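Local coordinates for protein endo-1,4-beta-xylanase (Pseudoalteromonas haloplanktis, PDB 1H12) that hydrolyses xylan as a cold-adapted endo-1,4-beta-xylanase of glycoside hydrolase family 8, and may also act on beta-1,4-linked glucans such as cellulose, at residues A[281-286]-A[325-330]; A[238-243]-A[250-255]; A[275-280]-A[333-338]. One frame throughout, in Å; residues are numbered along the deposited sequence.

Interaction 1 (A[281-286]-A[325-330]); sequences DAWRVI and YEQVYS. With XYP (beta-D-xylopyranose), chain B.
Trp283, on the helix that runs on to residue 296, meets Gln327 just behind the xylose pocket to which Gln327 belongs together with Gly341, Glu342, Tyr378 and Asn382. One hydrogen bond carries the contact: Trp283 NE1 donates to Gln327 O over 2.9 Å. It is almost straight, with an N-H...O angle of 171°. The acceptor lies in the indole plane, and NE1 approaches in the carbonyl plane on a lone pair. Besides this bond, CZ2 of the six-membered ring comes 3.7 Å from Gln327 CG. Beyond CG the Gln327 chain is extended, which points its amide group toward the bound beta-D-xylopyranose; the residue also has a second conformer. The ring of Tyr381 meets that of Trp283, the planes inclined by about 20°, while Gln344 of helix 342-351 touches both partners. Because the indole N-H is spent on the main chain and not on the amide, the contact probably helps fix the indole's rotation and the backbone position of Gln327; Trp283 thus acts geometrically as a second-shell residue, apparently leaving the end of the glutamine side chain directed toward the sugar.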
# COMPACT_ATOMS: atom_id res chain seq x y z
N ASP A 281 -6.63 6.81 -2.49
CA ASP A 281 -6.58 5.62 -1.67
C ASP A 281 -7.18 4.42 -2.42
O ASP A 281 -6.60 3.34 -2.47
CB ASP A 281 -7.31 5.78 -0.34
CG ASP A 281 -6.49 6.33 0.78
OD1 ASP A 281 -5.28 6.69 0.53
OD2 ASP A 281 -6.94 6.38 1.93
N ALA A 282 -8.36 4.64 -3.00
CA ALA A 282 -9.09 3.57 -3.65
C ALA A 282 -8.31 2.92 -4.76
O ALA A 282 -8.53 1.74 -5.05
CB ALA A 282 -10.44 4.05 -4.11
N TRP A 283 -7.40 3.64 -5.41
CA TRP A 283 -6.55 3.06 -6.43
C TRP A 283 -5.93 1.75 -5.96
O TRP A 283 -5.71 0.84 -6.76
CB TRP A 283 -5.37 3.93 -6.82
CG TRP A 283 -5.64 5.24 -7.51
CD1 TRP A 283 -6.84 5.79 -7.91
CD2 TRP A 283 -4.64 6.19 -7.85
NE1 TRP A 283 -6.60 7.01 -8.47
CE2 TRP A 283 -5.26 7.28 -8.43
CE3 TRP A 283 -3.24 6.21 -7.71
CZ2 TRP A 283 -4.54 8.37 -8.85
CZ3 TRP A 283 -2.53 7.27 -8.14
CH2 TRP A 283 -3.17 8.35 -8.68
N ARG A 284 -5.54 1.72 -4.68
CA ARG A 284 -4.77 0.59 -4.18
C ARG A 284 -5.59 -0.65 -3.92
O ARG A 284 -5.01 -1.71 -3.71
CB ARG A 284 -4.03 1.00 -2.86
CG ARG A 284 -3.08 2.16 -3.05
CD ARG A 284 -2.15 2.35 -1.87
NE ARG A 284 -2.75 2.65 -0.58
CZ ARG A 284 -3.06 3.86 -0.16
NH1 ARG A 284 -3.05 4.88 -0.97
NH2 ARG A 284 -3.36 4.05 1.08
N VAL A 285 -6.90 -0.53 -3.90
CA VAL A 285 -7.73 -1.68 -3.55
C VAL A 285 -7.51 -2.84 -4.51
O VAL A 285 -7.22 -3.96 -4.05
CB VAL A 285 -9.20 -1.32 -3.44
CG1 VAL A 285 -10.03 -2.54 -3.12
CG2 VAL A 285 -9.44 -0.24 -2.39
N ILE A 286 -7.65 -2.65 -5.82
CA ILE A 286 -7.46 -3.79 -6.69
C ILE A 286 -5.99 -4.25 -6.77
O ILE A 286 -5.74 -5.42 -7.04
CB ILE A 286 -8.13 -3.67 -8.06
CG1 ILE A 286 -7.51 -2.56 -8.94
CG2 ILE A 286 -9.64 -3.53 -7.88
CD1 ILE A 286 -8.05 -2.58 -10.38
N TYR A 325 -8.55 6.83 -18.92
CA TYR A 325 -9.37 6.81 -17.73
C TYR A 325 -8.70 7.75 -16.72
O TYR A 325 -7.49 7.95 -16.74
CB TYR A 325 -9.58 5.41 -17.15
CG TYR A 325 -8.36 4.65 -16.76
CD1 TYR A 325 -7.75 3.76 -17.64
CD2 TYR A 325 -7.80 4.79 -15.49
CE1 TYR A 325 -6.62 3.04 -17.29
CE2 TYR A 325 -6.68 4.10 -15.15
CZ TYR A 325 -6.06 3.22 -16.05
OH TYR A 325 -4.95 2.50 -15.63
N GLU A 326 -9.53 8.35 -15.87
CA GLU A 326 -9.11 9.37 -14.96
C GLU A 326 -8.77 8.85 -13.56
O GLU A 326 -9.01 7.70 -13.21
CB GLU A 326 -10.16 10.48 -14.89
CG GLU A 326 -10.31 11.25 -16.18
CD GLU A 326 -11.24 12.44 -16.10
OE1 GLU A 326 -11.68 12.83 -15.01
OE2 GLU A 326 -11.55 12.98 -17.20
N GLN A 327 -8.25 9.77 -12.75
CA GLN A 327 -7.82 9.48 -11.39
C GLN A 327 -8.93 9.41 -10.39
O GLN A 327 -8.74 8.75 -9.33
CB GLN A 327 -6.82 10.57 -10.95
CG GLN A 327 -5.51 10.49 -11.74
CD GLN A 327 -4.37 11.34 -11.20
OE1 GLN A 327 -4.56 12.27 -10.46
NE2 GLN A 327 -3.16 10.95 -11.56
N VAL A 328 -10.05 10.05 -10.63
CA VAL A 328 -11.14 10.13 -9.66
C VAL A 328 -12.50 9.94 -10.34
O VAL A 328 -12.85 10.63 -11.31
CB VAL A 328 -11.15 11.44 -8.90
CG1 VAL A 328 -12.32 11.52 -7.92
CG2 VAL A 328 -9.86 11.68 -8.16
N TYR A 329 -13.25 8.97 -9.86
CA TYR A 329 -14.65 8.72 -10.30
C TYR A 329 -15.55 8.75 -9.10
O TYR A 329 -15.16 8.37 -8.00
CB TYR A 329 -14.78 7.36 -11.02
CG TYR A 329 -14.15 7.39 -12.40
CD1 TYR A 329 -12.80 7.12 -12.58
CD2 TYR A 329 -14.90 7.71 -13.49
CE1 TYR A 329 -12.23 7.22 -13.84
CE2 TYR A 329 -14.33 7.85 -14.76
CZ TYR A 329 -13.00 7.62 -14.92
OH TYR A 329 -12.36 7.78 -16.15
N SER A 330 -16.82 9.13 -9.31
CA SER A 330 -17.84 9.05 -8.27
C SER A 330 -19.12 8.59 -8.93
O SER A 330 -19.56 9.18 -9.92
CB SER A 330 -18.07 10.42 -7.63
OG SER A 330 -19.00 10.31 -6.59
O1 XYP B . 2.62 13.74 -13.80
C1 XYP B . 1.23 13.90 -13.45
C2 XYP B . 0.82 12.79 -12.62
C3 XYP B . -0.58 12.85 -12.16
C4 XYP B . -0.96 14.30 -11.79
C5 XYP B . -0.48 15.29 -12.83
O2 XYP B . 1.07 11.51 -13.19
O3 XYP B . -0.82 11.92 -11.11
O4 XYP B . -2.33 14.45 -11.51
O5 XYP B . 0.92 15.10 -13.04

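Interaction 2 (A[238-243]-A[250-255]); sequences NHFTKV and NLPTFL
His239 presents the edge of its imidazole to Pro252 and Thr253, whose CB and backbone N both lie in the ring plane, while one face is covered by CG1 of Val243, one helical turn on and 4.0 Å above that plane near the rim. The other aromatic group, Phe240, meets the same proline obliquely, its CZ 4.0 Å from Pro252 CB, and its CE1 approaches CD of the proline ring as well. Two consecutive helix residues thus both touch Pro252.

The polar centre is the bond from Thr253 N to His239 NE2, 3.0 Å long with an N-H...N angle of 162°. With chi1 at -171°, CG of His239 stands opposite the backbone N, and the ring reaches out to the loop. NE2 accepts here, and ND1 is bonded to the carbonyl oxygen of Gly260; the pair of bonds is consistent with a neutral imidazole carrying its proton on ND1. Thr253 OG1, which donates to Leu255 O at 3.0 Å, also comes to 3.2 Å from His239 CE1. At the other end, Asn250 N donates to Val243 O at 2.7 Å and 153°. Between these bonds the Leu251 oxygen sits against the Val243 isopropyl group, 3.5 Å from CB and nearly as close to both methyls. Asn250 OD1 is bonded to Gly245 N, within the six residues that link the segments.

The contact fastens the C-terminal part of helix 219-243 to the loop that follows it. Phe240 reaches onward to Val285, Ile286 and Val289 of helix 283-296, Leu251 packs on helix 300-318, and the backbones of Phe254 and Leu255 bond to Trp277 of strand 277-278 and to Gly275 just before it.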
# COMPACT_ATOMS: atom_id res chain seq x y z
N ASN A 238 -17.70 -8.07 0.41
CA ASN A 238 -18.93 -7.31 0.61
C ASN A 238 -18.87 -5.96 -0.09
O ASN A 238 -19.85 -5.52 -0.69
CB ASN A 238 -19.21 -7.14 2.10
CG ASN A 238 -19.66 -8.41 2.79
OD1 ASN A 238 -20.08 -9.38 2.13
ND2 ASN A 238 -19.62 -8.41 4.15
N HIS A 239 -17.73 -5.27 0.03
CA HIS A 239 -17.57 -3.99 -0.64
C HIS A 239 -17.71 -4.14 -2.13
O HIS A 239 -18.42 -3.34 -2.77
CB HIS A 239 -16.20 -3.42 -0.27
CG HIS A 239 -15.99 -2.00 -0.72
ND1 HIS A 239 -16.75 -0.96 -0.26
CD2 HIS A 239 -15.12 -1.47 -1.60
CE1 HIS A 239 -16.30 0.17 -0.86
NE2 HIS A 239 -15.32 -0.12 -1.69
N PHE A 240 -17.07 -5.13 -2.71
CA PHE A 240 -17.18 -5.35 -4.14
C PHE A 240 -18.59 -5.71 -4.57
O PHE A 240 -19.01 -5.33 -5.66
CB PHE A 240 -16.10 -6.30 -4.65
CG PHE A 240 -14.79 -5.59 -4.88
CD1 PHE A 240 -14.65 -4.77 -5.97
CD2 PHE A 240 -13.71 -5.71 -3.98
CE1 PHE A 240 -13.48 -4.07 -6.19
CE2 PHE A 240 -12.54 -5.02 -4.21
CZ PHE A 240 -12.44 -4.20 -5.30
N THR A 241 -19.33 -6.43 -3.76
CA THR A 241 -20.74 -6.68 -4.05
C THR A 241 -21.51 -5.37 -4.05
O THR A 241 -22.32 -5.13 -4.94
CB THR A 241 -21.31 -7.65 -3.01
OG1 THR A 241 -20.64 -8.92 -3.10
CG2 THR A 241 -22.83 -7.88 -3.21
N LYS A 242 -21.27 -4.54 -3.08
CA LYS A 242 -21.99 -3.28 -2.93
C LYS A 242 -21.65 -2.28 -4.01
O LYS A 242 -22.53 -1.49 -4.38
CB LYS A 242 -21.79 -2.67 -1.55
CG LYS A 242 -22.35 -3.52 -0.41
CD LYS A 242 -23.54 -3.17 0.00
CE LYS A 242 -23.87 -3.77 1.45
NZ LYS A 242 -25.00 -2.82 1.82
N VAL A 243 -20.43 -2.31 -4.56
CA VAL A 243 -20.10 -1.39 -5.64
C VAL A 243 -20.39 -1.93 -7.04
O VAL A 243 -20.21 -1.22 -8.01
CB VAL A 243 -18.66 -0.84 -5.56
CG1 VAL A 243 -18.44 -0.11 -4.27
CG2 VAL A 243 -17.60 -1.89 -5.81
N ASN A 250 -18.70 -0.52 -10.17
CA ASN A 250 -17.63 -1.52 -10.13
C ASN A 250 -16.29 -1.02 -9.67
O ASN A 250 -15.34 -1.77 -9.67
CB ASN A 250 -17.51 -2.26 -11.46
CG ASN A 250 -18.89 -2.74 -11.93
OD1 ASN A 250 -19.55 -3.42 -11.21
ND2 ASN A 250 -19.30 -2.35 -13.07
N LEU A 251 -16.19 0.22 -9.20
CA LEU A 251 -14.96 0.73 -8.58
C LEU A 251 -15.15 0.82 -7.08
O LEU A 251 -16.16 1.33 -6.58
CB LEU A 251 -14.55 2.10 -9.15
CG LEU A 251 -14.11 2.12 -10.59
CD1 LEU A 251 -13.76 3.54 -11.01
CD2 LEU A 251 -12.92 1.17 -10.82
N PRO A 252 -14.13 0.37 -6.32
CA PRO A 252 -14.17 0.51 -4.88
C PRO A 252 -13.99 1.98 -4.47
O PRO A 252 -13.55 2.80 -5.29
CB PRO A 252 -13.01 -0.36 -4.43
CG PRO A 252 -12.00 -0.18 -5.55
CD PRO A 252 -12.84 -0.13 -6.82
N THR A 253 -14.30 2.28 -3.20
CA THR A 253 -14.35 3.65 -2.74
C THR A 253 -13.34 3.93 -1.63
O THR A 253 -12.78 3.02 -1.02
CB THR A 253 -15.77 4.07 -2.34
OG1 THR A 253 -16.18 3.40 -1.15
CG2 THR A 253 -16.76 3.72 -3.44
N PHE A 254 -13.16 5.21 -1.38
CA PHE A 254 -12.29 5.74 -0.34
C PHE A 254 -12.61 5.16 1.04
O PHE A 254 -11.76 4.63 1.74
CB PHE A 254 -12.41 7.27 -0.38
CG PHE A 254 -11.77 8.02 0.74
CD1 PHE A 254 -10.63 7.59 1.40
CD2 PHE A 254 -12.33 9.24 1.14
CE1 PHE A 254 -10.09 8.35 2.45
CE2 PHE A 254 -11.81 9.99 2.17
CZ PHE A 254 -10.70 9.54 2.83
N LEU A 255 -13.89 5.31 1.46
CA LEU A 255 -14.33 4.92 2.77
C LEU A 255 -15.50 3.96 2.69
O LEU A 255 -16.32 4.01 1.76
CB LEU A 255 -14.75 6.15 3.61
CG LEU A 255 -13.61 7.10 3.95
CD1 LEU A 255 -14.15 8.34 4.62
CD2 LEU A 255 -12.56 6.43 4.84

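Interaction 3 (A[275-280]-A[333-338]); sequences GQWYEF and GAQNRG
Trp277 meets Arg337 with the outer edge of its six-membered ring: CH2 stands 3.5 Å above one face of the guanidinium, toward its rim, and lies 3.6 Å from Arg337 NH2. That nitrogen is near the indole plane, and the two flat groups are 84° apart, so the cation sits at the ring's edge, a T-shaped approach distinct from a face-on cation-pi stack. Gln335 comes from another direction, with its CG over one face of the indole, 4.2 Å from the plane, and its OE1 4.0 Å from Trp277 CZ2. No hydrogen bond joins the two segments.

The glutamine is positioned by its own segment. Its chain bends at chi2 (-59°), and NE2 turns back to donate to Gly333 O at 3.0 Å, nearly straight at 175° but from above the carbonyl plane. The bond holds the amide in place while CG rests on the tryptophan. Trp277 also touches Val328 and Ser330. An alanine in place of Trp277 is likely to leave a gap beneath Gln335 and the exposed Arg337 guanidinium without the edge that limits its turning.

Further out, backbone bonds from Tyr278 to Tyr329 and from Gln335 to Val328 join both segments to the middle strand and its approach. The Arg337 side chain lies about 7 Å from the bound xylose, near but not touching it. The segments include the outer strands, weakly bonded 277-278 and 333-334, of a three-stranded antiparallel sheet with 329-330 in the middle, whose last two strands form a tight beta hairpin; Trp277 reaches from one outer strand across 329-330 to the loop that follows the other.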
# COMPACT_ATOMS: atom_id res chain seq x y z
N GLY A 275 -16.78 10.16 0.70
CA GLY A 275 -16.46 8.77 0.95
C GLY A 275 -16.62 7.80 -0.19
O GLY A 275 -15.94 6.78 -0.23
N GLN A 276 -17.49 8.16 -1.12
CA GLN A 276 -17.84 7.26 -2.22
C GLN A 276 -16.98 7.49 -3.43
O GLN A 276 -17.15 6.81 -4.46
CB GLN A 276 -19.33 7.33 -2.61
CG GLN A 276 -19.74 8.50 -3.50
CD GLN A 276 -19.84 9.81 -2.85
OE1 GLN A 276 -19.67 9.94 -1.62
NE2 GLN A 276 -20.19 10.83 -3.61
N TRP A 277 -16.03 8.41 -3.36
CA TRP A 277 -15.13 8.56 -4.49
C TRP A 277 -14.17 7.40 -4.59
O TRP A 277 -13.61 6.94 -3.60
CB TRP A 277 -14.27 9.83 -4.32
CG TRP A 277 -14.95 11.10 -4.67
CD1 TRP A 277 -16.28 11.30 -4.88
CD2 TRP A 277 -14.33 12.36 -4.91
NE1 TRP A 277 -16.50 12.61 -5.23
CE2 TRP A 277 -15.32 13.26 -5.28
CE3 TRP A 277 -13.04 12.79 -4.83
CZ2 TRP A 277 -15.06 14.58 -5.61
CZ3 TRP A 277 -12.76 14.13 -5.19
CH2 TRP A 277 -13.80 14.96 -5.57
N TYR A 278 -13.96 6.95 -5.84
CA TYR A 278 -12.78 6.22 -6.21
C TYR A 278 -11.73 7.27 -6.42
O TYR A 278 -11.78 8.04 -7.39
CB TYR A 278 -13.02 5.38 -7.47
CG TYR A 278 -11.79 4.81 -8.12
CD1 TYR A 278 -11.27 3.60 -7.73
CD2 TYR A 278 -11.14 5.50 -9.11
CE1 TYR A 278 -10.13 3.08 -8.36
CE2 TYR A 278 -10.04 5.00 -9.73
CZ TYR A 278 -9.52 3.78 -9.38
OH TYR A 278 -8.41 3.30 -10.04
N GLU A 279 -10.80 7.38 -5.49
CA GLU A 279 -9.77 8.40 -5.49
C GLU A 279 -8.43 7.75 -5.17
O GLU A 279 -8.22 6.55 -5.38
CB GLU A 279 -10.17 9.59 -4.60
CG GLU A 279 -10.61 9.23 -3.21
CD GLU A 279 -9.67 8.26 -2.50
OE1 GLU A 279 -8.73 8.69 -1.77
OE2 GLU A 279 -9.86 7.04 -2.75
N PHE A 280 -7.46 8.53 -4.69
CA PHE A 280 -6.11 8.06 -4.53
C PHE A 280 -5.97 6.83 -3.64
O PHE A 280 -5.25 5.92 -4.01
CB PHE A 280 -5.26 9.24 -4.05
CG PHE A 280 -5.56 10.51 -4.90
CD1 PHE A 280 -5.04 10.59 -6.19
CD2 PHE A 280 -6.53 11.49 -4.51
CE1 PHE A 280 -5.35 11.67 -7.03
CE2 PHE A 280 -6.82 12.54 -5.37
CZ PHE A 280 -6.23 12.62 -6.60
N GLY A 333 -18.94 8.39 -12.64
CA GLY A 333 -18.73 9.64 -13.35
C GLY A 333 -17.39 10.26 -13.11
O GLY A 333 -16.96 10.39 -11.96
N ALA A 334 -16.70 10.65 -14.17
CA ALA A 334 -15.39 11.27 -14.05
C ALA A 334 -15.50 12.58 -13.34
O ALA A 334 -16.39 13.39 -13.63
CB ALA A 334 -14.84 11.48 -15.44
N GLN A 335 -14.57 12.84 -12.43
CA GLN A 335 -14.54 14.07 -11.65
C GLN A 335 -13.56 15.11 -12.16
O GLN A 335 -13.36 16.12 -11.49
CB GLN A 335 -14.35 13.77 -10.18
CG GLN A 335 -15.43 12.91 -9.58
CD GLN A 335 -16.80 13.53 -9.69
OE1 GLN A 335 -17.07 14.58 -9.10
NE2 GLN A 335 -17.69 12.87 -10.42
N ASN A 336 -12.98 14.91 -13.33
CA ASN A 336 -12.09 15.90 -13.96
C ASN A 336 -10.86 16.22 -13.10
O ASN A 336 -10.40 17.35 -13.03
CB ASN A 336 -12.86 17.15 -14.36
CG ASN A 336 -12.14 17.95 -15.39
OD1 ASN A 336 -11.34 17.41 -16.22
ND2 ASN A 336 -12.35 19.30 -15.35
N ARG A 337 -10.28 15.19 -12.50
CA ARG A 337 -9.05 15.29 -11.70
C ARG A 337 -7.84 14.69 -12.38
O ARG A 337 -6.89 14.26 -11.71
CB ARG A 337 -9.27 14.69 -10.31
CG ARG A 337 -10.39 15.32 -9.54
CD ARG A 337 -10.13 16.74 -9.26
NE ARG A 337 -11.16 17.31 -8.41
CZ ARG A 337 -11.11 17.38 -7.11
NH1 ARG A 337 -10.07 16.76 -6.42
NH2 ARG A 337 -12.15 18.04 -6.52
N GLY A 338 -7.87 14.63 -13.71
CA GLY A 338 -6.72 14.28 -14.50
C GLY A 338 -6.72 12.86 -15.00
O GLY A 338 -7.28 11.95 -14.35

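From the N terminus, interaction 2 comes first and closes a loop of six residues, bringing 250-255 back onto the end of helix 219-243. The chain then enters 275-280 and, without a break, 281-286, opening interactions 3 and 1 in turn. After helices 283-296 and 300-318 it returns through 325-330, which closes interaction 1, and 333-338, which closes interaction 3; the first of these loops therefore lies within the second, and interaction 2 precedes both without crossing them. The disulfide Cys324-Cys339 brackets both returning segments. Val285, packing on Phe240 and Pro252, joins interactions 1 and 2; the small sheet joins 1 and 3, and Gln327 alone belongs to the sugar site.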